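Local coordinates for protein histidinol-phosphate aminotransferase (PDB 3FTB) that probably transfers amino groups as a pyridoxal 5'-phosphate-dependent histidinol-phosphate aminotransferase, at residues 275-288 against 341-355. Residues are numbered along the deposited sequence; the frame is centred on the assembly and turned at random.
Sequences ERKRFIEELNKIGF and IKDEKKNTKFLRALK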
ATOM      1  N   GLU A 275     -23.453 -22.345  12.554  1.00 49.95           N
ATOM      2  CA  GLU A 275     -24.135 -21.065  12.666  1.00 47.13           C
ATOM      3  C   GLU A 275     -24.840 -20.650  11.371  1.00 49.22           C
ATOM      4  O   GLU A 275     -25.999 -20.223  11.398  1.00 50.56           O
ATOM      5  CB  GLU A 275     -23.175 -19.978  13.165  1.00 43.58           C
ATOM      6  CG  GLU A 275     -23.869 -18.703  13.621  1.00 55.38           C
ATOM      7  CD  GLU A 275     -25.036 -18.966  14.574  1.00 61.42           C
ATOM      8  OE1 GLU A 275     -25.019 -20.012  15.256  1.00 59.76           O
ATOM      9  OE2 GLU A 275     -25.966 -18.125  14.648  1.00 56.94           O
ATOM     10  N   ARG A 276     -24.165 -20.794  10.236  1.00 48.56           N
ATOM     11  CA  ARG A 276     -24.791 -20.413   8.973  1.00 49.72           C
ATOM     12  C   ARG A 276     -26.086 -21.184   8.787  1.00 50.38           C
ATOM     13  O   ARG A 276     -27.091 -20.625   8.365  1.00 41.93           O
ATOM     14  CB  ARG A 276     -23.869 -20.640   7.769  1.00 47.79           C
ATOM     15  CG  ARG A 276     -24.497 -20.223   6.431  1.00 47.62           C
ATOM     16  CD  ARG A 276     -23.543 -20.401   5.252  1.00 35.43           C
ATOM     17  NE  ARG A 276     -22.849 -21.686   5.300  1.00 31.99           N
ATOM     18  CZ  ARG A 276     -21.529 -21.831   5.196  1.00 35.93           C
ATOM     19  NH1 ARG A 276     -20.756 -20.768   5.006  1.00 40.58           N
ATOM     20  NH2 ARG A 276     -20.980 -23.039   5.276  1.00 32.71           N
ATOM     21  N   LYS A 277     -26.052 -22.473   9.112  1.00 53.68           N
ATOM     22  CA  LYS A 277     -27.209 -23.346   8.942  1.00 57.32           C
ATOM     23  C   LYS A 277     -28.375 -22.929   9.835  1.00 54.37           C
ATOM     24  O   LYS A 277     -29.526 -22.934   9.400  1.00 56.35           O
ATOM     25  CB  LYS A 277     -26.828 -24.809   9.211  1.00 59.26           C
ATOM     26  CG  LYS A 277     -27.883 -25.818   8.789  1.00 55.51           C
ATOM     27  CD  LYS A 277     -27.409 -27.242   9.029  1.00 56.41           C
ATOM     28  CE  LYS A 277     -28.541 -28.241   8.819  1.00 55.84           C
ATOM     29  NZ  LYS A 277     -29.655 -28.040   9.792  1.00 50.24           N
ATOM     30  N   ARG A 278     -28.069 -22.564  11.077  1.00 47.80           N
ATOM     31  CA  ARG A 278     -29.092 -22.139  12.026  1.00 37.43           C
ATOM     32  C   ARG A 278     -29.637 -20.766  11.656  1.00 36.40           C
ATOM     33  O   ARG A 278     -30.846 -20.569  11.550  1.00 30.34           O
ATOM     34  CB  ARG A 278     -28.522 -22.093  13.448  1.00 40.29           C
ATOM     35  CG  ARG A 278     -29.574 -21.907  14.535  1.00 40.65           C
ATOM     36  CD  ARG A 278     -28.940 -21.544  15.870  1.00 38.71           C
ATOM     37  NE  ARG A 278     -28.399 -20.188  15.860  1.00 38.85           N
ATOM     38  CZ  ARG A 278     -28.926 -19.163  16.525  1.00 40.72           C
ATOM     39  NH1 ARG A 278     -30.013 -19.339  17.261  1.00 49.58           N
ATOM     40  NH2 ARG A 278     -28.364 -17.960  16.458  1.00 32.85           N
ATOM     41  N   PHE A 279     -28.727 -19.818  11.476  1.00 41.96           N
ATOM     42  CA  PHE A 279     -29.086 -18.452  11.121  1.00 39.13           C
ATOM     43  C   PHE A 279     -30.163 -18.436  10.025  1.00 44.98           C
ATOM     44  O   PHE A 279     -31.171 -17.727  10.127  1.00 44.38           O
ATOM     45  CB  PHE A 279     -27.830 -17.679  10.677  1.00 30.40           C
ATOM     46  CG  PHE A 279     -28.025 -16.191  10.610  1.00 36.87           C
ATOM     47  CD1 PHE A 279     -28.352 -15.467  11.750  1.00 29.72           C
ATOM     48  CD2 PHE A 279     -27.899 -15.515   9.411  1.00 32.43           C
ATOM     49  CE1 PHE A 279     -28.533 -14.109  11.691  1.00 27.53           C
ATOM     50  CE2 PHE A 279     -28.088 -14.152   9.349  1.00 31.92           C
ATOM     51  CZ  PHE A 279     -28.407 -13.449  10.495  1.00 27.02           C
ATOM     52  N   ILE A 280     -29.954 -19.241   8.989  1.00 43.01           N
ATOM     53  CA  ILE A 280     -30.860 -19.273   7.849  1.00 45.93           C
ATOM     54  C   ILE A 280     -32.224 -19.882   8.198  1.00 50.19           C
ATOM     55  O   ILE A 280     -33.238 -19.548   7.574  1.00 50.31           O
ATOM     56  CB  ILE A 280     -30.240 -20.033   6.658  1.00 46.95           C
ATOM     57  CG1 ILE A 280     -29.365 -19.103   5.801  1.00 52.89           C
ATOM     58  CG2 ILE A 280     -31.332 -20.649   5.792  1.00 42.39           C
ATOM     59  CD1 ILE A 280     -28.331 -18.288   6.572  1.00 48.56           C
ATOM     60  N   GLU A 281     -32.260 -20.774   9.186  1.00 50.54           N
ATOM     61  CA  GLU A 281     -33.534 -21.375   9.595  1.00 40.95           C
ATOM     62  C   GLU A 281     -34.318 -20.372  10.414  1.00 46.45           C
ATOM     63  O   GLU A 281     -35.531 -20.231  10.246  1.00 43.17           O
ATOM     64  CB  GLU A 281     -33.324 -22.679  10.372  1.00 35.98           C
ATOM     65  CG  GLU A 281     -32.984 -23.867   9.467  1.00 45.47           C
ATOM     66  CD  GLU A 281     -32.336 -25.019  10.212  1.00 52.56           C
ATOM     67  OE1 GLU A 281     -31.759 -24.766  11.293  1.00 62.07           O
ATOM     68  OE2 GLU A 281     -32.397 -26.172   9.717  1.00 46.47           O
ATOM     69  N   GLU A 282     -33.616 -19.660  11.287  1.00 40.75           N
ATOM     70  CA  GLU A 282     -34.227 -18.572  12.035  1.00 40.74           C
ATOM     71  C   GLU A 282     -34.744 -17.445  11.124  1.00 43.76           C
ATOM     72  O   GLU A 282     -35.833 -16.910  11.357  1.00 48.59           O
ATOM     73  CB  GLU A 282     -33.239 -18.034  13.064  1.00 44.93           C
ATOM     74  CG  GLU A 282     -32.754 -19.099  14.017  1.00 43.88           C
ATOM     75  CD  GLU A 282     -33.904 -19.842  14.649  1.00 54.67           C
ATOM     76  OE1 GLU A 282     -34.007 -21.068  14.431  1.00 59.98           O
ATOM     77  OE2 GLU A 282     -34.717 -19.194  15.342  1.00 55.01           O
ATOM     78  N   LEU A 283     -33.975 -17.082  10.095  1.00 40.23           N
ATOM     79  CA  LEU A 283     -34.396 -16.029   9.166  1.00 31.10           C
ATOM     80  C   LEU A 283     -35.628 -16.482   8.400  1.00 29.11           C
ATOM     81  O   LEU A 283     -36.482 -15.672   8.034  1.00 33.43           O
ATOM     82  CB  LEU A 283     -33.287 -15.656   8.167  1.00 19.79           C
ATOM     83  CG  LEU A 283     -32.192 -14.638   8.516  1.00 25.41           C
ATOM     84  CD1 LEU A 283     -31.320 -14.441   7.298  1.00 23.55           C
ATOM     85  CD2 LEU A 283     -32.751 -13.292   8.981  1.00 22.73           C
ATOM     86  N   ASN A 284     -35.717 -17.786   8.159  1.00 34.47           N
ATOM     87  CA  ASN A 284     -36.802 -18.322   7.337  1.00 36.58           C
ATOM     88  C   ASN A 284     -38.147 -18.236   8.053  1.00 46.81           C
ATOM     89  O   ASN A 284     -39.199 -18.254   7.419  1.00 50.31           O
ATOM     90  CB  ASN A 284     -36.498 -19.760   6.888  1.00 31.59           C
ATOM     91  CG  ASN A 284     -35.780 -19.823   5.544  1.00 32.49           C
ATOM     92  OD1 ASN A 284     -34.789 -20.531   5.399  1.00 33.51           O
ATOM     93  ND2 ASN A 284     -36.286 -19.089   4.553  1.00 30.35           N
ATOM     94  N   LYS A 285     -38.093 -18.122   9.379  1.00 46.44           N
ATOM     95  CA  LYS A 285     -39.279 -18.008  10.212  1.00 52.15           C
ATOM     96  C   LYS A 285     -39.817 -16.576  10.251  1.00 59.28           C
ATOM     97  O   LYS A 285     -41.007 -16.361  10.512  1.00 65.33           O
ATOM     98  CB  LYS A 285     -38.974 -18.492  11.636  1.00 52.58           C
ATOM     99  CG  LYS A 285     -38.545 -19.958  11.740  1.00 54.89           C
ATOM    100  CD  LYS A 285     -37.915 -20.251  13.103  1.00 57.91           C
ATOM    101  CE  LYS A 285     -37.852 -21.743  13.396  1.00 57.41           C
ATOM    102  NZ  LYS A 285     -37.113 -22.493  12.340  1.00 57.38           N
ATOM    103  N   ILE A 286     -38.943 -15.602   9.994  1.00 55.28           N
ATOM    104  CA  ILE A 286     -39.322 -14.188  10.090  1.00 49.47           C
ATOM    105  C   ILE A 286     -40.294 -13.803   8.978  1.00 43.78           C
ATOM    106  O   ILE A 286     -40.072 -14.134   7.810  1.00 48.25           O
ATOM    107  CB  ILE A 286     -38.074 -13.267  10.124  1.00 34.90           C
ATOM    108  CG1 ILE A 286     -37.042 -13.850  11.089  1.00 31.75           C
ATOM    109  CG2 ILE A 286     -38.449 -11.837  10.508  1.00 31.92           C
ATOM    110  CD1 ILE A 286     -36.218 -12.836  11.781  1.00 36.75           C
ATOM    111  N   GLY A 287     -41.378 -13.122   9.353  1.00 33.34           N
ATOM    112  CA  GLY A 287     -42.501 -12.899   8.463  1.00 34.49           C
ATOM    113  C   GLY A 287     -42.258 -12.033   7.241  1.00 39.62           C
ATOM    114  O   GLY A 287     -42.784 -12.316   6.153  1.00 40.51           O
ATOM    115  N   PHE A 288     -41.477 -10.969   7.403  1.00 36.93           N
ATOM    116  CA  PHE A 288     -41.194 -10.099   6.267  1.00 40.37           C
ATOM    117  C   PHE A 288     -40.060 -10.670   5.435  1.00 38.83           C
ATOM    118  O   PHE A 288     -39.829 -10.230   4.306  1.00 39.82           O
ATOM    119  CB  PHE A 288     -40.895  -8.663   6.699  1.00 44.87           C
ATOM    120  CG  PHE A 288     -39.814  -8.548   7.720  1.00 35.25           C
ATOM    121  CD1 PHE A 288     -38.497  -8.549   7.337  1.00 24.64           C
ATOM    122  CD2 PHE A 288     -40.121  -8.421   9.061  1.00 37.14           C
ATOM    123  CE1 PHE A 288     -37.500  -8.434   8.272  1.00 31.92           C
ATOM    124  CE2 PHE A 288     -39.130  -8.309  10.003  1.00 33.78           C
ATOM    125  CZ  PHE A 288     -37.818  -8.313   9.611  1.00 34.60           C
ATOM    126  N   ILE A 341     -23.215 -12.877   8.796  1.00 44.53           N
ATOM    127  CA  ILE A 341     -23.412 -14.020   9.673  1.00 48.84           C
ATOM    128  C   ILE A 341     -22.233 -14.041  10.631  1.00 41.09           C
ATOM    129  O   ILE A 341     -21.097 -14.249  10.209  1.00 37.10           O
ATOM    130  CB  ILE A 341     -23.520 -15.355   8.877  1.00 42.26           C
ATOM    131  CG1 ILE A 341     -24.710 -15.294   7.918  1.00 35.87           C
ATOM    132  CG2 ILE A 341     -23.661 -16.552   9.822  1.00 44.20           C
ATOM    133  CD1 ILE A 341     -24.965 -16.577   7.176  1.00 41.59           C
ATOM    134  N   LYS A 342     -22.511 -13.782  11.907  1.00 40.21           N
ATOM    135  CA  LYS A 342     -21.483 -13.722  12.937  1.00 30.02           C
ATOM    136  C   LYS A 342     -21.609 -14.923  13.849  1.00 34.56           C
ATOM    137  O   LYS A 342     -22.092 -15.977  13.437  1.00 28.28           O
ATOM    138  CB  LYS A 342     -21.638 -12.441  13.757  1.00 31.54           C
ATOM    139  CG  LYS A 342     -21.718 -11.202  12.894  1.00 39.75           C
ATOM    140  CD  LYS A 342     -22.006  -9.959  13.699  1.00 43.02           C
ATOM    141  CE  LYS A 342     -21.908  -8.723  12.823  1.00 44.04           C
ATOM    142  NZ  LYS A 342     -20.500  -8.423  12.460  1.00 49.60           N
ATOM    143  N   ASP A 343     -21.179 -14.749  15.095  1.00 42.12           N
ATOM    144  CA  ASP A 343     -21.332 -15.770  16.123  1.00 36.27           C
ATOM    145  C   ASP A 343     -22.778 -15.828  16.656  1.00 45.78           C
ATOM    146  O   ASP A 343     -23.525 -14.848  16.590  1.00 41.94           O
ATOM    147  CB  ASP A 343     -20.357 -15.496  17.262  1.00 30.86           C
ATOM    148  CG  ASP A 343     -20.474 -14.079  17.801  1.00 34.78           C
ATOM    149  OD1 ASP A 343     -20.988 -13.910  18.926  1.00 42.03           O
ATOM    150  OD2 ASP A 343     -20.059 -13.130  17.104  1.00 32.94           O
ATOM    151  N   GLU A 344     -23.155 -16.989  17.184  1.00 53.66           N
ATOM    152  CA  GLU A 344     -24.509 -17.242  17.674  1.00 51.56           C
ATOM    153  C   GLU A 344     -25.075 -16.146  18.591  1.00 45.89           C
ATOM    154  O   GLU A 344     -26.245 -15.771  18.484  1.00 39.94           O
ATOM    155  CB  GLU A 344     -24.551 -18.616  18.364  1.00 55.08           C
ATOM    156  CG  GLU A 344     -25.953 -19.111  18.750  1.00 62.16           C
ATOM    157  CD  GLU A 344     -26.101 -20.632  18.634  1.00 58.95           C
ATOM    158  OE1 GLU A 344     -25.183 -21.286  18.094  1.00 64.16           O
ATOM    159  OE2 GLU A 344     -27.137 -21.179  19.068  1.00 50.11           O
ATOM    160  N   LYS A 345     -24.248 -15.629  19.490  1.00 47.01           N
ATOM    161  CA  LYS A 345     -24.713 -14.634  20.458  1.00 53.58           C
ATOM    162  C   LYS A 345     -25.166 -13.324  19.806  1.00 51.91           C
ATOM    163  O   LYS A 345     -26.260 -12.832  20.078  1.00 51.60           O
ATOM    164  CB  LYS A 345     -23.625 -14.347  21.489  1.00 63.49           C
ATOM    165  CG  LYS A 345     -24.142 -13.744  22.786  1.00 71.73           C
ATOM    166  CD  LYS A 345     -22.995 -13.278  23.674  1.00 77.02           C
ATOM    167  CE  LYS A 345     -23.384 -13.277  25.147  1.00 78.83           C
ATOM    168  NZ  LYS A 345     -23.404 -14.665  25.703  1.00 78.01           N
ATOM    169  N   LYS A 346     -24.314 -12.753  18.958  1.00 46.65           N
ATOM    170  CA  LYS A 346     -24.678 -11.550  18.207  1.00 42.72           C
ATOM    171  C   LYS A 346     -25.857 -11.800  17.261  1.00 42.81           C
ATOM    172  O   LYS A 346     -26.714 -10.933  17.069  1.00 44.71           O
ATOM    173  CB  LYS A 346     -23.474 -11.012  17.417  1.00 38.58           C
ATOM    174  CG  LYS A 346     -22.341 -10.475  18.293  1.00 38.42           C
ATOM    175  CD  LYS A 346     -21.411  -9.558  17.504  1.00 42.34           C
ATOM    176  CE  LYS A 346     -20.155  -9.232  18.284  1.00 34.39           C
ATOM    177  NZ  LYS A 346     -19.383 -10.472  18.564  1.00 44.72           N
ATOM    178  N   ASN A 347     -25.883 -12.997  16.675  1.00 40.68           N
ATOM    179  CA  ASN A 347     -26.914 -13.402  15.730  1.00 32.41           C
ATOM    180  C   ASN A 347     -28.299 -13.526  16.372  1.00 39.34           C
ATOM    181  O   ASN A 347     -29.308 -13.112  15.798  1.00 36.63           O
ATOM    182  CB  ASN A 347     -26.518 -14.727  15.067  1.00 33.85           C
ATOM    183  CG  ASN A 347     -25.563 -14.536  13.897  1.00 34.49           C
ATOM    184  OD1 ASN A 347     -25.183 -13.408  13.560  1.00 34.21           O
ATOM    185  ND2 ASN A 347     -25.180 -15.639  13.266  1.00 30.85           N
ATOM    186  N   THR A 348     -28.350 -14.114  17.562  1.00 40.69           N
ATOM    187  CA  THR A 348     -29.616 -14.253  18.260  1.00 43.95           C
ATOM    188  C   THR A 348     -30.127 -12.869  18.654  1.00 49.38           C
ATOM    189  O   THR A 348     -31.319 -12.587  18.581  1.00 44.63           O
ATOM    190  CB  THR A 348     -29.474 -15.149  19.500  1.00 48.53           C
ATOM    191  OG1 THR A 348     -29.114 -16.478  19.093  1.00 47.30           O
ATOM    192  CG2 THR A 348     -30.783 -15.192  20.281  1.00 48.63           C
ATOM    193  N   LYS A 349     -29.208 -11.996  19.051  1.00 55.22           N
ATOM    194  CA  LYS A 349     -29.561 -10.619  19.367  1.00 50.45           C
ATOM    195  C   LYS A 349     -30.137  -9.947  18.125  1.00 47.01           C
ATOM    196  O   LYS A 349     -31.215  -9.352  18.162  1.00 37.96           O
ATOM    197  CB  LYS A 349     -28.328  -9.857  19.850  1.00 43.64           C
ATOM    198  CG  LYS A 349     -28.655  -8.630  20.679  1.00 44.82           C
ATOM    199  CD  LYS A 349     -27.476  -7.682  20.766  1.00 42.26           C
ATOM    200  CE  LYS A 349     -27.723  -6.599  21.807  1.00 51.12           C
ATOM    201  NZ  LYS A 349     -28.036  -7.160  23.159  1.00 45.57           N
ATOM    202  N   PHE A 350     -29.401 -10.047  17.023  1.00 45.54           N
ATOM    203  CA  PHE A 350     -29.846  -9.547  15.723  1.00 41.81           C
ATOM    204  C   PHE A 350     -31.287  -9.960  15.361  1.00 44.97           C
ATOM    205  O   PHE A 350     -32.128  -9.115  15.022  1.00 39.22           O
ATOM    206  CB  PHE A 350     -28.877 -10.033  14.638  1.00 39.82           C
ATOM    207  CG  PHE A 350     -29.293  -9.659  13.252  1.00 43.53           C
ATOM    208  CD1 PHE A 350     -29.160  -8.346  12.803  1.00 41.66           C
ATOM    209  CD2 PHE A 350     -29.826 -10.614  12.393  1.00 45.26           C
ATOM    210  CE1 PHE A 350     -29.547  -7.990  11.522  1.00 36.81           C
ATOM    211  CE2 PHE A 350     -30.218 -10.266  11.105  1.00 42.12           C
ATOM    212  CZ  PHE A 350     -30.078  -8.950  10.672  1.00 42.46           C
ATOM    213  N   LEU A 351     -31.550 -11.266  15.430  1.00 46.95           N
ATOM    214  CA  LEU A 351     -32.839 -11.845  15.068  1.00 42.82           C
ATOM    215  C   LEU A 351     -33.944 -11.359  15.994  1.00 40.85           C
ATOM    216  O   LEU A 351     -35.074 -11.117  15.555  1.00 34.21           O
ATOM    217  CB  LEU A 351     -32.769 -13.378  15.121  1.00 50.38           C
ATOM    218  CG  LEU A 351     -32.030 -14.153  14.021  1.00 47.50           C
ATOM    219  CD1 LEU A 351     -31.500 -15.474  14.556  1.00 41.27           C
ATOM    220  CD2 LEU A 351     -32.935 -14.379  12.806  1.00 43.55           C
ATOM    221  N   ARG A 352     -33.620 -11.225  17.278  1.00 30.92           N
ATOM    222  CA  ARG A 352     -34.602 -10.765  18.247  1.00 35.04           C
ATOM    223  C   ARG A 352     -34.998  -9.313  18.030  1.00 38.06           C
ATOM    224  O   ARG A 352     -35.972  -8.850  18.601  1.00 49.26           O
ATOM    225  CB  ARG A 352     -34.115 -11.007  19.671  1.00 37.69           C
ATOM    226  CG  ARG A 352     -33.917 -12.489  19.961  1.00 52.72           C
ATOM    227  CD  ARG A 352     -33.444 -12.735  21.382  1.00 70.28           C
ATOM    228  NE  ARG A 352     -32.315 -11.878  21.733  1.00 83.16           N
ATOM    229  CZ  ARG A 352     -31.603 -11.996  22.849  1.00 83.48           C
ATOM    230  NH1 ARG A 352     -31.898 -12.948  23.726  1.00 79.29           N
ATOM    231  NH2 ARG A 352     -30.596 -11.165  23.085  1.00 82.30           N
ATOM    232  N   ALA A 353     -34.246  -8.603  17.195  1.00 34.45           N
ATOM    233  CA  ALA A 353     -34.632  -7.261  16.779  1.00 32.70           C
ATOM    234  C   ALA A 353     -35.514  -7.350  15.534  1.00 39.65           C
ATOM    235  O   ALA A 353     -36.487  -6.601  15.393  1.00 38.40           O
ATOM    236  CB  ALA A 353     -33.404  -6.421  16.502  1.00 32.01           C
ATOM    237  N   LEU A 354     -35.159  -8.267  14.633  1.00 32.18           N
ATOM    238  CA  LEU A 354     -35.932  -8.528  13.421  1.00 32.54           C
ATOM    239  C   LEU A 354     -37.339  -8.938  13.798  1.00 34.82           C
ATOM    240  O   LEU A 354     -38.307  -8.585  13.130  1.00 37.07           O
ATOM    241  CB  LEU A 354     -35.296  -9.660  12.616  1.00 33.15           C
ATOM    242  CG  LEU A 354     -34.520  -9.303  11.351  1.00 29.78           C
ATOM    243  CD1 LEU A 354     -33.610  -8.108  11.576  1.00 32.35           C
ATOM    244  CD2 LEU A 354     -33.721 -10.493  10.888  1.00 19.13           C
ATOM    245  N   LYS A 355     -37.431  -9.709  14.873  1.00 31.07           N
ATOM    246  CA  LYS A 355     -38.702 -10.146  15.420  1.00 37.74           C
ATOM    247  C   LYS A 355     -39.514  -8.972  15.988  1.00 37.30           C
ATOM    248  O   LYS A 355     -40.733  -8.878  15.787  1.00 31.25           O
ATOM    249  CB  LYS A 355     -38.448 -11.225  16.486  1.00 41.58           C
ATOM    250  CG  LYS A 355     -38.005 -12.561  15.913  1.00 49.12           C
ATOM    251  CD  LYS A 355     -37.173 -13.367  16.909  1.00 60.10           C
ATOM    252  CE  LYS A 355     -36.786 -14.732  16.343  1.00 67.33           C
ATOM    253  NZ  LYS A 355     -36.111 -14.656  15.008  1.00 71.14           N
TER
HETATM  254  O   HOH W   1     -37.028 -17.080  13.689  1.00 29.19           O
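Glu275 and Asn347 make a polar link at the N-terminal end of the contact between two nearly parallel helices. The axes of segments 275-285 and 344-355 approach to 10.6 Å, at 8°. Asn347 ND2 donates to Glu275 OE2 over 3.0 Å, almost straight and close to the amide plane. OE2 accepts this bond with its anti lone pair. Its syn lone pair takes Arg278 NH2, also at 3.0 Å and in the guanidinium plane, so two donors grip one buried carboxylate oxygen. Glu275 CG stands anti to its backbone N (chi1 -166°) and the chain bends at chi2, bringing the carboxylate to Asn347.

At the same end Arg278 NH2 donates to Thr348 OG1, tilted from the guanidinium plane. The Glu344 carboxylate stacks on one guanidinium face, planes 11° apart, with OE2 3.6 Å from Arg278 NE. OE2 lies above the guanidinium rim, so the attraction is electrostatic, not a hydrogen bond. Glu275 OE1 and Glu344 OE1 are close like charges, which Arg278 probably offsets. A water donates to Glu282 O and accepts from Lys355 NZ.

Apolar packing fills the inner side. Phe279 CD2 meets Ile341 CG1 at 3.5 Å, and the far edge of its ring reaches Phe350 CD2, the rings oblique. Leu351 CD1 presses on Glu282 CB. Leu283 CD2 touches Leu354 CD2, and Ile286 CD1 sits tightly against Leu354 CB, at 3.4 Å. Phe288 sets its ring edge against Leu354 O.

Both helices lie on the mixed sheet of the smaller domain of this class I/II aminotransferase fold. Phe279 and Leu283 rest on strand 299-304, and Phe350 on strand 321-325. Tyr31 stacks on Phe350 and hydrogen-bonds Asn347 OD1. Ile341 follows strand 336-340, and loop 341-343 leads into helix 344-359, with Asp343 at the N-cap.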